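Local coordinates for putative short-chain dehydrogenase/reductase (Burkholderia xenovorans, PDB 5K9Z) that probably catalyses NAD- or NADP-dependent oxidation or reduction at an alcohol/carbonyl carbon, as a member of the short-chain dehydrogenase/reductase family, at the interface of chains A and B. Coordinates in Å, arbitrary orientation; residue numbers count along the deposited sequence, not the author numbering. Chains: chain A/B, Putative short-chain dehydrogenase/reductase.

Contact 1: the interface of chains A and B. Residues chain A 265, 271-273; chain B 99-100, 102, 199.
A:Gly271 and B:Tyr102 pair backbone to backbone, and so do A:Met273 and B:Gly100, in an antiparallel ladder between two short strands. A:Gly271 N gives a nearly straight bond of 2.9 Å to B:Tyr102 O. B:Tyr102 N returns one to A:Gly271 O. A:Met273 N donates to B:Gly100 O, again at 2.9 Å and almost linear, while the return bond from B:Gly100 N is weak. Water 2 adds a bridge, 2.6 Å from A:Met273 O and also bound to B:Val99 N. Water 1 joins the carbonyls of A:Gly271 and B:Tyr102.

Ring contacts lie on both sides of the ladder. B:Tyr102 CG sits between its own backbone N and carbonyl carbon (chi1 72°). This lays the ring along the A:Gly271-A:Phe272 peptide, with B:Tyr102 CE1 3.3 Å from A:Phe272 N. B:Gly100 CA stands over one face of the A:Phe272 ring, 4.0 Å from its centroid.

Apolar packing gathers at the poorly ordered A:Met273. Its chain bends at chi3, and A:Met273 CE meets B:Tyr102 CD1 and B:Val99 CG1, both at 3.7 Å. B:Met199, also poorly ordered, crosses it at about a right angle.

In the fold, the C-terminal strand 271-273 of chain A extends onto strand 100-102 of chain B.

Contact 2: the interface of chains A and B. Residues chain A 98, 100, 115-116; chain B 272-275.
The C-terminal tail of chain B docks here on a short-chain dehydrogenase/reductase subunit, where strand 271-273 meets strand 100-102 and helix 110-138 of chain A. B:Phe272 is the residue inserted. Its CG lies opposite the backbone N (chi1 -172°), which points the ring at the helix. A:Gly100 CA covers one face of that ring, offset toward the rim and 3.5 Å from B:Phe272 CE2. The far end of the ring makes further contacts. B:Phe272 CZ meets A:Phe98 CZ at 3.4 Å, and the two side chains cross at about a right angle. B:Phe272 CE2 lies 3.4 Å from A:Thr116 OG1, the side-chain hydroxyl, whose side chain runs past the phenylalanine in the opposite direction. The methyl CB of A:Ala115 touches B:Phe272 CZ at 3.9 Å.

A:Phe98 also reaches the tail beyond the strand. A:Phe98 CE2 is 3.3 Å from B:Arg275 N and packs more loosely on B:Gly274. B:Arg275 is poorly ordered and its side chain is incomplete.

Backbone bonds between A:Gly100 and the poorly ordered B:Met273 help to hold the register. A:Gly100 N donates to B:Met273 O at 2.8 Å, although the bond is bent to 138° at the hydrogen. B:Met273 N donates to A:Gly100 O at 2.9 Å.

Contact 3: the interface of chains A and B. Residues chain A 272-275; chain B 98, 101, 112, 115-116.
A:Phe272 packs tightly against B:Phe98, B:Ala101 and one side of helix 110-138 of chain B. A:Phe272 CZ meets B:Phe98 CZ at 3.7 Å, and the two side chains cross at about a right angle. The CD2-CE2 side of the ring faces small residues. A:Phe272 CD2 lies 3.8 Å from the methyl CB of B:Ala112, and A:Phe272 CE2 lies 3.8 Å from the methyl CB of B:Ala115. The backbone of B:Ala101 lies over the ring near A:Phe272 CD2, with B:Ala101 N 3.7 Å from it, and forms an antiparallel bridge with A:Phe272.

Polar atoms also lie near the ring. B:Thr116 OG1 stands obliquely above the ring plane, 3.6 Å from A:Phe272 CE2. That hydroxyl accepts from B:Ala101 N and donates to B:Ala112 O within chain B. Giving one bond and taking another should limit its rotation, and strand 100-102 is tied to the helix behind A:Phe272.

The tail beyond the strand is looser. A:Gly274 CA is 4.4 Å from B:Phe98 CE1. A:Arg275 O approaches B:Phe98 CE1 to 3.9 Å. A:Arg275 is poorly ordered with an incomplete side chain, and A:Met273, also poorly ordered, buries little surface in this part. B:Ala112 O is in the plane of the A:Phe272 ring, at its edge, 3.7 Å from A:Phe272 CE2.

Contact 4: the interface of chains A and B. Residues chain A 100-102; chain B 271-273.
A:Tyr102 and B:Gly271 exchange two backbone hydrogen bonds. A:Tyr102 N donates to B:Gly271 O at 2.9 Å and is nearly straight (173° at the hydrogen). B:Gly271 N donates to A:Tyr102 O at 2.8 Å. A:Ala101 bridges B:Phe272 between this pair and the A:Gly100-B:Met273 pair, so the antiparallel register runs through three residues on each chain.

Water bridges lie at both margins. Water 3 links the carbonyl oxygens of A:Tyr102 and B:Gly271. Water 4 joins the phenol oxygen A:Tyr102 OH, at 2.8 Å, to B:Phe272 O. It lies at the edge of the tyrosine ring and in its plane.

The ring contacts centre on A:Tyr102. With chi1 at 62°, its side chain folds back across the partner strand and presents a face to B:Gly271. B:Gly271 C lies over that face, 3.6 Å from the A:Tyr102 ring centroid. A:Tyr102 CZ is 3.4 Å from B:Gly271 CA, and A:Tyr102 CE2 reaches CB of the poorly ordered B:Met273 at 3.8 Å.

On the strand's other side, B:Phe272 CD2 packs on A:Ala101 CA at 3.7 Å.

In the fold, strand 271-273 near the C-terminus of chain B lines up against strand 100-102 of chain A, which precedes helix 110-138 in the sequence.

Contact 1: the interface of chains A and B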
ATOM      1  N   PHE A 265     -17.266   3.975 -10.345  1.00 26.91           N
ATOM      2  CA  PHE A 265     -16.841   3.029 -11.357  1.00 25.86           C
ATOM      3  C   PHE A 265     -17.697   1.775 -11.372  1.00 24.66           C
ATOM      4  O   PHE A 265     -18.014   1.254 -12.448  1.00 25.60           O
ATOM      5  CB  PHE A 265     -15.371   2.597 -11.107  1.00 25.72           C
ATOM      6  CG  PHE A 265     -14.411   3.736 -10.865  1.00 26.89           C
ATOM      7  CD1 PHE A 265     -13.933   4.508 -11.923  1.00 22.55           C
ATOM      8  CD2 PHE A 265     -13.958   4.020  -9.574  1.00 26.07           C
ATOM      9  CE1 PHE A 265     -13.051   5.543 -11.701  1.00 24.45           C
ATOM     10  CE2 PHE A 265     -13.086   5.056  -9.351  1.00 26.21           C
ATOM     11  CZ  PHE A 265     -12.631   5.823 -10.417  1.00 26.43           C
ATOM     12  N   GLY A 271     -20.499  -1.714 -18.722  1.00 20.89           N
ATOM     13  CA  GLY A 271     -20.258  -1.122 -20.021  1.00 23.77           C
ATOM     14  C   GLY A 271     -18.809  -1.226 -20.433  1.00 18.65           C
ATOM     15  O   GLY A 271     -18.014  -1.883 -19.759  1.00 18.15           O
ATOM     16  N   PHE A 272     -18.444  -0.585 -21.536  1.00 19.38           N
ATOM     17  CA  PHE A 272     -17.079  -0.696 -22.022  1.00 19.76           C
ATOM     18  C   PHE A 272     -16.687   0.633 -22.645  1.00 24.03           C
ATOM     19  O   PHE A 272     -17.382   1.132 -23.532  1.00 21.66           O
ATOM     20  CB  PHE A 272     -16.959  -1.855 -23.027  1.00 21.03           C
ATOM     21  CG  PHE A 272     -15.542  -2.176 -23.422  1.00 26.33           C
ATOM     22  CD1 PHE A 272     -14.909  -1.470 -24.433  1.00 25.62           C
ATOM     23  CD2 PHE A 272     -14.846  -3.188 -22.777  1.00 21.64           C
ATOM     24  CE1 PHE A 272     -13.601  -1.769 -24.795  1.00 29.09           C
ATOM     25  CE2 PHE A 272     -13.543  -3.499 -23.134  1.00 22.83           C
ATOM     26  CZ  PHE A 272     -12.917  -2.784 -24.143  1.00 26.72           C
ATOM     27  N   MET A 273     -15.593   1.211 -22.165  1.00 24.38           N
ATOM     28  CA  MET A 273     -15.040   2.441 -22.719  1.00 27.42           C
ATOM     29  C   MET A 273     -13.875   2.095 -23.637  1.00 26.08           C
ATOM     30  O   MET A 273     -12.843   1.599 -23.170  1.00 24.36           O
ATOM     31  CB  MET A 273     -14.555   3.369 -21.607  1.00 35.58           C
ATOM     32  CG  MET A 273     -15.615   3.873 -20.664  1.00 46.81           C
ATOM     33  SD  MET A 273     -14.859   4.994 -19.459  1.00 58.81           S
ATOM     34  CE  MET A 273     -14.898   4.006 -17.968  1.00 61.77           C
TER
ATOM     35  N   VAL B  99      -9.123   2.414 -20.815  1.00 22.19           N
ATOM     36  CA  VAL B  99      -9.770   2.017 -19.567  1.00 24.60           C
ATOM     37  C   VAL B  99     -10.478   0.672 -19.701  1.00 19.34           C
ATOM     38  O   VAL B  99     -10.274  -0.234 -18.878  1.00 19.61           O
ATOM     39  CB  VAL B  99     -10.757   3.103 -19.071  1.00 29.31           C
ATOM     40  CG1 VAL B  99     -11.405   2.665 -17.761  1.00 25.65           C
ATOM     41  CG2 VAL B  99     -10.038   4.423 -18.890  1.00 31.52           C
ATOM     42  N   GLY B 100     -11.368   0.553 -20.686  1.00 16.95           N
ATOM     43  CA  GLY B 100     -12.038  -0.712 -20.969  1.00 19.19           C
ATOM     44  C   GLY B 100     -13.297  -0.922 -20.139  1.00 20.26           C
ATOM     45  O   GLY B 100     -14.139  -0.014 -20.006  1.00 17.01           O
ATOM     46  N   TYR B 102     -16.126  -1.303 -17.407  1.00 16.15           N
ATOM     47  CA  TYR B 102     -16.455  -0.652 -16.145  1.00 24.98           C
ATOM     48  C   TYR B 102     -17.863  -1.087 -15.760  1.00 27.15           C
ATOM     49  O   TYR B 102     -18.562  -1.759 -16.532  1.00 25.92           O
ATOM     50  CB  TYR B 102     -16.373   0.891 -16.221  1.00 16.28           C
ATOM     51  CG  TYR B 102     -17.507   1.420 -17.026  1.00 22.89           C
ATOM     52  CD1 TYR B 102     -17.483   1.343 -18.412  1.00 22.13           C
ATOM     53  CD2 TYR B 102     -18.659   1.911 -16.397  1.00 23.16           C
ATOM     54  CE1 TYR B 102     -18.565   1.769 -19.173  1.00 21.61           C
ATOM     55  CE2 TYR B 102     -19.753   2.334 -17.150  1.00 19.20           C
ATOM     56  CZ  TYR B 102     -19.696   2.251 -18.545  1.00 18.15           C
ATOM     57  OH  TYR B 102     -20.771   2.658 -19.320  1.00 18.92           O
ATOM     58  N   MET B 199     -13.995   8.799 -18.315  1.00 41.47           N
ATOM     59  CA  MET B 199     -15.297   8.777 -18.971  1.00 44.77           C
ATOM     60  C   MET B 199     -15.485   9.899 -19.980  1.00 50.69           C
ATOM     61  O   MET B 199     -16.069   9.678 -21.050  1.00 46.81           O
ATOM     62  CB  MET B 199     -16.418   8.876 -17.930  1.00 45.36           C
ATOM     63  CG  MET B 199     -16.468   7.727 -16.954  1.00 49.48           C
ATOM     64  SD  MET B 199     -17.815   6.593 -17.311  1.00 57.16           S
ATOM     65  CE  MET B 199     -17.681   5.523 -15.872  1.00 58.57           C
TER
HETATM   66  O   HOH W   1     -18.267  -4.337 -18.087  1.00 20.21           O
HETATM   67  O   HOH W   2     -10.894   3.305 -22.934  1.00 22.99           O

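Contact 2: the interface of chains A and B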
ATOM      1  N   PHE A  98      -5.596   4.390  23.979  1.00 30.97           N
ATOM      2  CA  PHE A  98      -4.903   5.651  24.197  1.00 29.26           C
ATOM      3  C   PHE A  98      -4.630   6.297  22.851  1.00 29.08           C
ATOM      4  O   PHE A  98      -4.233   5.609  21.905  1.00 28.91           O
ATOM      5  CB  PHE A  98      -3.589   5.390  24.954  1.00 31.25           C
ATOM      6  CG  PHE A  98      -2.777   6.626  25.250  1.00 32.39           C
ATOM      7  CD1 PHE A  98      -1.820   7.082  24.352  1.00 31.44           C
ATOM      8  CD2 PHE A  98      -2.938   7.307  26.453  1.00 30.72           C
ATOM      9  CE1 PHE A  98      -1.062   8.212  24.638  1.00 26.56           C
ATOM     10  CE2 PHE A  98      -2.192   8.429  26.737  1.00 27.97           C
ATOM     11  CZ  PHE A  98      -1.252   8.882  25.829  1.00 27.04           C
ATOM     12  N   GLY A 100      -3.528  10.226  22.761  1.00 22.36           N
ATOM     13  CA  GLY A 100      -2.446  11.155  23.053  1.00 22.96           C
ATOM     14  C   GLY A 100      -2.621  12.465  22.313  1.00 24.39           C
ATOM     15  O   GLY A 100      -3.719  13.018  22.269  1.00 25.19           O
ATOM     16  N   ALA A 115       5.076  11.913  25.314  1.00 14.04           N
ATOM     17  CA  ALA A 115       4.074  11.210  26.114  1.00 18.17           C
ATOM     18  C   ALA A 115       3.277  10.223  25.265  1.00 18.39           C
ATOM     19  O   ALA A 115       2.955   9.123  25.725  1.00 23.72           O
ATOM     20  CB  ALA A 115       3.139  12.227  26.800  1.00 17.10           C
ATOM     21  N   THR A 116       2.921  10.610  24.032  1.00 16.71           N
ATOM     22  CA  THR A 116       2.171   9.711  23.156  1.00 13.69           C
ATOM     23  C   THR A 116       3.000   8.486  22.786  1.00 14.61           C
ATOM     24  O   THR A 116       2.536   7.346  22.904  1.00 20.26           O
ATOM     25  CB  THR A 116       1.745  10.440  21.878  1.00 17.05           C
ATOM     26  OG1 THR A 116       0.922  11.558  22.217  1.00 15.90           O
ATOM     27  CG2 THR A 116       0.961   9.504  20.942  1.00 17.95           C
TER
ATOM     28  N   PHE B 272      -4.119  17.300  24.036  1.00 32.44           N
ATOM     29  CA  PHE B 272      -3.658  15.977  24.437  1.00 31.90           C
ATOM     30  C   PHE B 272      -4.804  15.240  25.114  1.00 37.57           C
ATOM     31  O   PHE B 272      -5.460  15.790  26.002  1.00 33.52           O
ATOM     32  CB  PHE B 272      -2.453  16.066  25.369  1.00 34.96           C
ATOM     33  CG  PHE B 272      -1.826  14.735  25.658  1.00 34.74           C
ATOM     34  CD1 PHE B 272      -2.215  13.990  26.765  1.00 31.54           C
ATOM     35  CD2 PHE B 272      -0.863  14.219  24.813  1.00 28.76           C
ATOM     36  CE1 PHE B 272      -1.627  12.750  27.032  1.00 38.95           C
ATOM     37  CE2 PHE B 272      -0.280  12.990  25.063  1.00 28.95           C
ATOM     38  CZ  PHE B 272      -0.664  12.250  26.174  1.00 30.56           C
ATOM     39  N   MET B 273      -5.059  14.008  24.680  1.00 36.80           N
ATOM     40  CA  MET B 273      -6.169  13.209  25.191  1.00 50.12           C
ATOM     41  C   MET B 273      -5.632  11.888  25.724  1.00 53.03           C
ATOM     42  O   MET B 273      -4.999  11.129  24.983  1.00 46.71           O
ATOM     43  CB  MET B 273      -7.212  12.968  24.095  1.00 59.95           C
ATOM     44  CG  MET B 273      -8.207  11.852  24.396  1.00 71.53           C
ATOM     45  SD  MET B 273      -9.035  11.256  22.902  1.00 78.83           S
ATOM     46  CE  MET B 273      -9.391   9.560  23.349  1.00 79.94           C
ATOM     47  N   GLY B 274      -5.888  11.610  26.997  1.00 61.16           N
ATOM     48  CA  GLY B 274      -5.455  10.378  27.629  1.00 67.17           C
ATOM     49  C   GLY B 274      -4.587  10.647  28.841  1.00 74.32           C
ATOM     50  O   GLY B 274      -4.479  11.776  29.329  1.00 74.08           O
ATOM     51  N   ARG B 275      -3.954   9.581  29.329  1.00 79.11           N
ATOM     52  CA  ARG B 275      -3.112   9.655  30.524  1.00 80.17           C
ATOM     53  C   ARG B 275      -1.694  10.131  30.203  1.00 75.25           C
ATOM     54  O   ARG B 275      -1.044  10.783  31.022  1.00 75.35           O
ATOM     55  CB  ARG B 275      -3.054   8.292  31.217  1.00 84.50           C
TER

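Contact 3: the interface of chains A and B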
ATOM      1  N   PHE A 272     -18.444  -0.585 -21.536  1.00 19.38           N
ATOM      2  CA  PHE A 272     -17.079  -0.696 -22.022  1.00 19.76           C
ATOM      3  C   PHE A 272     -16.687   0.633 -22.645  1.00 24.03           C
ATOM      4  O   PHE A 272     -17.382   1.132 -23.532  1.00 21.66           O
ATOM      5  CB  PHE A 272     -16.959  -1.855 -23.027  1.00 21.03           C
ATOM      6  CG  PHE A 272     -15.542  -2.176 -23.422  1.00 26.33           C
ATOM      7  CD1 PHE A 272     -14.909  -1.470 -24.433  1.00 25.62           C
ATOM      8  CD2 PHE A 272     -14.846  -3.188 -22.777  1.00 21.64           C
ATOM      9  CE1 PHE A 272     -13.601  -1.769 -24.795  1.00 29.09           C
ATOM     10  CE2 PHE A 272     -13.543  -3.499 -23.134  1.00 22.83           C
ATOM     11  CZ  PHE A 272     -12.917  -2.784 -24.143  1.00 26.72           C
ATOM     12  N   MET A 273     -15.593   1.211 -22.165  1.00 24.38           N
ATOM     13  CA  MET A 273     -15.040   2.441 -22.719  1.00 27.42           C
ATOM     14  C   MET A 273     -13.875   2.095 -23.637  1.00 26.08           C
ATOM     15  O   MET A 273     -12.843   1.599 -23.170  1.00 24.36           O
ATOM     16  CB  MET A 273     -14.555   3.369 -21.607  1.00 35.58           C
ATOM     17  CG  MET A 273     -15.615   3.873 -20.664  1.00 46.81           C
ATOM     18  SD  MET A 273     -14.859   4.994 -19.459  1.00 58.81           S
ATOM     19  CE  MET A 273     -14.898   4.006 -17.968  1.00 61.77           C
ATOM     20  N   GLY A 274     -14.024   2.369 -24.923  1.00 30.77           N
ATOM     21  CA  GLY A 274     -12.948   2.199 -25.880  1.00 39.41           C
ATOM     22  C   GLY A 274     -13.289   1.174 -26.946  1.00 46.72           C
ATOM     23  O   GLY A 274     -14.432   0.723 -27.079  1.00 43.99           O
ATOM     24  N   ARG A 275     -12.265   0.811 -27.722  1.00 54.63           N
ATOM     25  CA  ARG A 275     -12.401  -0.124 -28.834  1.00 59.64           C
ATOM     26  C   ARG A 275     -12.273  -1.566 -28.350  1.00 59.82           C
ATOM     27  O   ARG A 275     -11.290  -1.920 -27.689  1.00 63.98           O
ATOM     28  CB  ARG A 275     -11.343   0.172 -29.897  1.00 65.61           C
TER
ATOM     29  N   PHE B  98      -6.232   4.046 -22.029  1.00 24.61           N
ATOM     30  CA  PHE B  98      -7.266   3.044 -22.259  1.00 27.01           C
ATOM     31  C   PHE B  98      -7.805   2.593 -20.910  1.00 25.08           C
ATOM     32  O   PHE B  98      -7.029   2.412 -19.970  1.00 23.09           O
ATOM     33  CB  PHE B  98      -6.701   1.847 -23.038  1.00 24.46           C
ATOM     34  CG  PHE B  98      -7.712   0.767 -23.315  1.00 26.36           C
ATOM     35  CD1 PHE B  98      -8.531   0.832 -24.433  1.00 25.69           C
ATOM     36  CD2 PHE B  98      -7.849  -0.313 -22.456  1.00 26.48           C
ATOM     37  CE1 PHE B  98      -9.463  -0.180 -24.703  1.00 29.11           C
ATOM     38  CE2 PHE B  98      -8.788  -1.315 -22.713  1.00 27.66           C
ATOM     39  CZ  PHE B  98      -9.591  -1.248 -23.828  1.00 25.94           C
ATOM     40  N   ALA B 101     -13.428  -2.121 -19.581  1.00 19.80           N
ATOM     41  CA  ALA B 101     -14.666  -2.504 -18.920  1.00 21.46           C
ATOM     42  C   ALA B 101     -14.885  -1.709 -17.642  1.00 18.95           C
ATOM     43  O   ALA B 101     -13.954  -1.469 -16.864  1.00 15.88           O
ATOM     44  CB  ALA B 101     -14.643  -3.997 -18.604  1.00 15.75           C
ATOM     45  N   ALA B 112     -15.499  -8.420 -22.431  1.00 17.16           N
ATOM     46  CA  ALA B 112     -15.028  -7.125 -21.951  1.00 24.30           C
ATOM     47  C   ALA B 112     -13.831  -7.284 -21.017  1.00 17.70           C
ATOM     48  O   ALA B 112     -12.878  -6.505 -21.092  1.00 20.73           O
ATOM     49  CB  ALA B 112     -16.158  -6.373 -21.250  1.00 16.90           C
ATOM     50  N   ALA B 115     -10.826  -8.206 -23.361  1.00 17.24           N
ATOM     51  CA  ALA B 115     -10.399  -7.051 -24.147  1.00 18.79           C
ATOM     52  C   ALA B 115      -9.624  -6.050 -23.291  1.00 21.61           C
ATOM     53  O   ALA B 115      -8.623  -5.483 -23.744  1.00 17.88           O
ATOM     54  CB  ALA B 115     -11.602  -6.360 -24.792  1.00 17.21           C
ATOM     55  N   THR B 116     -10.086  -5.803 -22.060  1.00 17.83           N
ATOM     56  CA  THR B 116      -9.404  -4.845 -21.190  1.00 18.05           C
ATOM     57  C   THR B 116      -8.004  -5.336 -20.843  1.00 19.83           C
ATOM     58  O   THR B 116      -7.021  -4.606 -21.004  1.00 15.07           O
ATOM     59  CB  THR B 116     -10.212  -4.603 -19.912  1.00 14.64           C
ATOM     60  OG1 THR B 116     -11.514  -4.112 -20.243  1.00 18.68           O
ATOM     61  CG2 THR B 116      -9.499  -3.556 -18.992  1.00 14.30           C
TER

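Contact 4: the interface of chains A and B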
ATOM      1  N   GLY A 100      -3.528  10.226  22.761  1.00 22.36           N
ATOM      2  CA  GLY A 100      -2.446  11.155  23.053  1.00 22.96           C
ATOM      3  C   GLY A 100      -2.621  12.465  22.313  1.00 24.39           C
ATOM      4  O   GLY A 100      -3.719  13.018  22.269  1.00 25.19           O
ATOM      5  N   ALA A 101      -1.537  12.949  21.713  1.00 13.69           N
ATOM      6  CA  ALA A 101      -1.514  14.284  21.126  1.00 13.96           C
ATOM      7  C   ALA A 101      -2.442  14.386  19.918  1.00 17.13           C
ATOM      8  O   ALA A 101      -2.499  13.473  19.084  1.00 18.57           O
ATOM      9  CB  ALA A 101      -0.091  14.634  20.698  1.00 13.38           C
ATOM     10  N   TYR A 102      -3.142  15.522  19.804  1.00 17.37           N
ATOM     11  CA  TYR A 102      -3.965  15.816  18.629  1.00 24.74           C
ATOM     12  C   TYR A 102      -3.809  17.282  18.229  1.00 23.96           C
ATOM     13  O   TYR A 102      -3.284  18.118  18.982  1.00 20.60           O
ATOM     14  CB  TYR A 102      -5.449  15.456  18.874  1.00 25.99           C
ATOM     15  CG  TYR A 102      -6.091  16.234  20.000  1.00 29.64           C
ATOM     16  CD1 TYR A 102      -6.556  17.530  19.820  1.00 32.04           C
ATOM     17  CD2 TYR A 102      -6.216  15.661  21.262  1.00 36.98           C
ATOM     18  CE1 TYR A 102      -7.132  18.230  20.871  1.00 39.12           C
ATOM     19  CE2 TYR A 102      -6.777  16.348  22.315  1.00 40.18           C
ATOM     20  CZ  TYR A 102      -7.240  17.630  22.119  1.00 44.92           C
ATOM     21  OH  TYR A 102      -7.802  18.304  23.187  1.00 50.08           O
TER
ATOM     22  N   GLY B 271      -3.935  19.660  21.234  1.00 35.66           N
ATOM     23  CA  GLY B 271      -4.296  19.232  22.574  1.00 34.14           C
ATOM     24  C   GLY B 271      -3.728  17.865  22.893  1.00 31.69           C
ATOM     25  O   GLY B 271      -2.967  17.304  22.097  1.00 28.63           O
ATOM     26  N   PHE B 272      -4.119  17.300  24.036  1.00 32.44           N
ATOM     27  CA  PHE B 272      -3.658  15.977  24.437  1.00 31.90           C
ATOM     28  C   PHE B 272      -4.804  15.240  25.114  1.00 37.57           C
ATOM     29  O   PHE B 272      -5.460  15.790  26.002  1.00 33.52           O
ATOM     30  CB  PHE B 272      -2.453  16.066  25.369  1.00 34.96           C
ATOM     31  CG  PHE B 272      -1.826  14.735  25.658  1.00 34.74           C
ATOM     32  CD1 PHE B 272      -2.215  13.990  26.765  1.00 31.54           C
ATOM     33  CD2 PHE B 272      -0.863  14.219  24.813  1.00 28.76           C
ATOM     34  CE1 PHE B 272      -1.627  12.750  27.032  1.00 38.95           C
ATOM     35  CE2 PHE B 272      -0.280  12.990  25.063  1.00 28.95           C
ATOM     36  CZ  PHE B 272      -0.664  12.250  26.174  1.00 30.56           C
ATOM     37  N   MET B 273      -5.059  14.008  24.680  1.00 36.80           N
ATOM     38  CA  MET B 273      -6.169  13.209  25.191  1.00 50.12           C
ATOM     39  C   MET B 273      -5.632  11.888  25.724  1.00 53.03           C
ATOM     40  O   MET B 273      -4.999  11.129  24.983  1.00 46.71           O
ATOM     41  CB  MET B 273      -7.212  12.968  24.095  1.00 59.95           C
ATOM     42  CG  MET B 273      -8.207  11.852  24.396  1.00 71.53           C
ATOM     43  SD  MET B 273      -9.035  11.256  22.902  1.00 78.83           S
ATOM     44  CE  MET B 273      -9.391   9.560  23.349  1.00 79.94           C
TER
HETATM   45  O   HOH W   3      -0.659  18.144  20.240  1.00 28.40           O
HETATM   46  O   HOH W   4      -7.994  17.185  25.785  1.00 55.53           O

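The four contacts form two docking sites related by the two-fold axis. Contact 1 and contact 3 share A:Phe272 and A:Met273, and their C-alpha centres lie about 6 Å apart. Contact 2 and contact 4 share A:Gly100, B:Phe272 and B:Met273, with C-alpha centres about 5 Å apart. The C-alpha centres of contact 1 and contact 2 are about 47 Å apart, those of contact 3 and contact 4 about 49 Å. Each chain thus sends its C-terminal strand to the other subunit and receives one in return. Such a reciprocal exchange would tie the dimer together at two distant points, though the structure alone does not prove a dimer in solution.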